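Local structure of methyltransferase (Streptomyces avermitilis, 3GIW) at residues Ile79-Ile85 with Arg160-Val166. The protein is of unknown function but is probably an S-adenosylmethionine-dependent methyltransferase. Sequence-based numbering, arbitrary orientation.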
loop_
_atom_site.group_PDB
_atom_site.type_symbol
_atom_site.label_atom_id
_atom_site.label_comp_id
_atom_site.label_asym_id
_atom_site.label_seq_id
_atom_site.Cartn_x
_atom_site.Cartn_y
_atom_site.Cartn_z
ATOM N N ILE A 79 -12.554 12.088 5.230
ATOM C CA ILE A 79 -12.903 10.701 4.975
ATOM C C ILE A 79 -12.918 9.888 6.273
ATOM O O ILE A 79 -12.012 10.001 7.135
ATOM C CB ILE A 79 -11.936 10.045 3.950
ATOM C CG1 ILE A 79 -12.054 10.726 2.571
ATOM C CG2 ILE A 79 -12.169 8.524 3.863
ATOM C CD1 ILE A 79 -13.445 10.535 1.874
ATOM N N ARG A 80 -13.966 9.086 6.439
ATOM C CA ARG A 80 -14.183 8.304 7.652
ATOM C C ARG A 80 -14.285 6.803 7.382
ATOM O O ARG A 80 -14.607 6.045 8.302
ATOM C CB ARG A 80 -15.470 8.782 8.370
ATOM C CG ARG A 80 -15.456 10.253 8.759
ATOM C CD ARG A 80 -14.551 10.497 9.938
ATOM N NE ARG A 80 -14.419 11.924 10.246
ATOM C CZ ARG A 80 -13.442 12.729 9.839
ATOM N NH1 ARG A 80 -12.411 12.303 9.095
ATOM N NH2 ARG A 80 -13.475 14.000 10.205
ATOM N N GLN A 81 -14.010 6.377 6.144
ATOM C CA GLN A 81 -14.051 4.974 5.763
ATOM C C GLN A 81 -12.903 4.667 4.820
ATOM O O GLN A 81 -12.670 5.395 3.852
ATOM C CB GLN A 81 -15.362 4.675 5.020
ATOM C CG GLN A 81 -16.618 4.985 5.828
ATOM C CD GLN A 81 -17.845 4.394 5.193
ATOM O OE1 GLN A 81 -18.509 3.515 5.787
ATOM N NE2 GLN A 81 -18.158 4.852 3.964
ATOM N N PHE A 82 -12.213 3.555 5.072
ATOM C CA PHE A 82 -11.038 3.161 4.298
ATOM C C PHE A 82 -11.110 1.677 3.953
ATOM O O PHE A 82 -11.472 0.854 4.810
ATOM C CB PHE A 82 -9.752 3.420 5.125
ATOM C CG PHE A 82 -9.546 4.855 5.485
ATOM C CD1 PHE A 82 -10.301 5.451 6.505
ATOM C CD2 PHE A 82 -8.642 5.637 4.779
ATOM C CE1 PHE A 82 -10.148 6.812 6.834
ATOM C CE2 PHE A 82 -8.510 6.993 5.100
ATOM C CZ PHE A 82 -9.240 7.560 6.115
ATOM N N LEU A 83 -10.722 1.351 2.722
ATOM C CA LEU A 83 -10.556 0.007 2.227
ATOM C C LEU A 83 -9.098 -0.144 1.764
ATOM O O LEU A 83 -8.706 0.425 0.753
ATOM C CB LEU A 83 -11.525 -0.261 1.076
ATOM C CG LEU A 83 -11.450 -1.647 0.437
ATOM C CD1 LEU A 83 -11.494 -2.810 1.422
ATOM C CD2 LEU A 83 -12.562 -1.827 -0.638
ATOM N N ASP A 84 -8.324 -0.927 2.523
ATOM C CA ASP A 84 -6.884 -1.052 2.317
ATOM C C ASP A 84 -6.565 -2.395 1.694
ATOM O O ASP A 84 -6.778 -3.467 2.298
ATOM C CB ASP A 84 -6.175 -0.935 3.657
ATOM C CG ASP A 84 -4.646 -0.874 3.535
ATOM O OD1 ASP A 84 -4.117 -0.159 2.657
ATOM O OD2 ASP A 84 -3.960 -1.516 4.386
ATOM N N ILE A 85 -6.063 -2.367 0.462
ATOM C CA ILE A 85 -5.828 -3.560 -0.333
ATOM C C ILE A 85 -4.330 -3.876 -0.322
ATOM O O ILE A 85 -3.531 -3.085 -0.814
ATOM C CB ILE A 85 -6.305 -3.371 -1.805
ATOM C CG1 ILE A 85 -7.758 -2.892 -1.833
ATOM C CG2 ILE A 85 -6.050 -4.665 -2.633
ATOM C CD1 ILE A 85 -8.728 -3.819 -1.236
ATOM N N ARG A 160 -21.557 5.913 1.197
ATOM C CA ARG A 160 -20.847 7.095 1.714
ATOM C C ARG A 160 -19.380 7.011 1.288
ATOM O O ARG A 160 -18.909 5.936 0.974
ATOM C CB ARG A 160 -20.970 7.205 3.233
ATOM C CG ARG A 160 -22.410 7.481 3.666
ATOM C CD ARG A 160 -22.639 7.218 5.138
ATOM N NE ARG A 160 -24.074 7.146 5.441
ATOM C CZ ARG A 160 -24.856 8.204 5.560
ATOM N NH1 ARG A 160 -24.354 9.414 5.384
ATOM N NH2 ARG A 160 -26.151 8.049 5.824
ATOM N N PRO A 161 -18.668 8.152 1.207
ATOM C CA PRO A 161 -17.312 8.119 0.678
ATOM C C PRO A 161 -16.392 7.134 1.394
ATOM O O PRO A 161 -16.410 6.988 2.621
ATOM C CB PRO A 161 -16.845 9.566 0.834
ATOM C CG PRO A 161 -18.121 10.368 0.809
ATOM C CD PRO A 161 -19.105 9.522 1.545
ATOM N N VAL A 162 -15.529 6.523 0.587
ATOM C CA VAL A 162 -14.490 5.598 1.039
ATOM C C VAL A 162 -13.159 5.984 0.367
ATOM O O VAL A 162 -13.153 6.376 -0.803
ATOM C CB VAL A 162 -14.854 4.152 0.593
ATOM C CG1 VAL A 162 -13.773 3.147 0.953
ATOM C CG2 VAL A 162 -16.184 3.647 1.248
ATOM N N ALA A 163 -12.048 5.915 1.116
ATOM C CA ALA A 163 -10.706 5.965 0.512
ATOM C C ALA A 163 -10.202 4.547 0.265
ATOM O O ALA A 163 -10.065 3.756 1.217
ATOM C CB ALA A 163 -9.731 6.683 1.395
ATOM N N LEU A 164 -9.947 4.253 -1.001
ATOM C CA LEU A 164 -9.382 3.007 -1.465
ATOM C C LEU A 164 -7.871 3.211 -1.466
ATOM O O LEU A 164 -7.358 4.013 -2.249
ATOM C CB LEU A 164 -9.887 2.671 -2.863
ATOM C CG LEU A 164 -9.363 1.391 -3.494
ATOM C CD1 LEU A 164 -9.754 0.134 -2.723
ATOM C CD2 LEU A 164 -9.836 1.274 -4.955
ATOM N N THR A 165 -7.186 2.492 -0.568
ATOM C CA THR A 165 -5.717 2.555 -0.466
ATOM C C THR A 165 -5.072 1.295 -1.048
ATOM O O THR A 165 -5.372 0.172 -0.599
ATOM C CB THR A 165 -5.253 2.880 0.987
ATOM O OG1 THR A 165 -5.757 1.923 1.893
ATOM C CG2 THR A 165 -5.828 4.224 1.443
ATOM N N VAL A 166 -4.219 1.465 -2.054
ATOM C CA VAL A 166 -3.549 0.355 -2.761
ATOM C C VAL A 166 -2.048 0.728 -2.740
ATOM O O VAL A 166 -1.547 1.323 -3.693
ATOM C CB VAL A 166 -4.085 0.147 -4.200
ATOM C CG1 VAL A 166 -3.479 -1.100 -4.796
ATOM C CG2 VAL A 166 -5.642 0.024 -4.181
HETATM O O HOH W 1 -16.285 8.839 4.658
#
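Strands 81-85 and 163-167 are the parallel central neighbours of a seven-stranded sheet with the 3-2-1-4-5-7-6 order of class I Rossmann-fold methyltransferases. F82, L83 and D84 pair with A163, L164 and T165. The backbone bonds alternate: A163 N gives to Q81 O, L83 N to A163 O, T165 N to L83 O, and I85 N to T165 O at 2.8 Å. At the start of strand 81-85 the side-chain NE2 of Q81 donates to P161 O, just ahead of strand 163-167, at 3.1 Å with a straight N-H (179°). The oxygen lies in the amide plane, but NE2 sits above the carbonyl plane of P161. Q81 OE1 accepts from D157 N, so both ends of the amide are held. A water links P161 O to R80 N.

On the sheet face that carries F82, A163, D84 and T165, covered by helix 95-102, A163 CB meets F82 CD2 at 3.7 Å. I79 CG2 lies over one face of the F82 ring, toward its rim. L83, L164 and I85 pack on the opposite face of the sheet, where L164 CD1 reaches I85 CG1 at 3.7 Å. I85 also touches the S-adenosyl-L-homocysteine-binding residue M140. D84 OD2 is bonded to T87 OG1. D84 turns its carboxylate away from its backbone N (chi1 -173°), and T165 OG1 donates to D84 OD1 (2.8 Å) on the anti side, 26° out of the carboxylate plane.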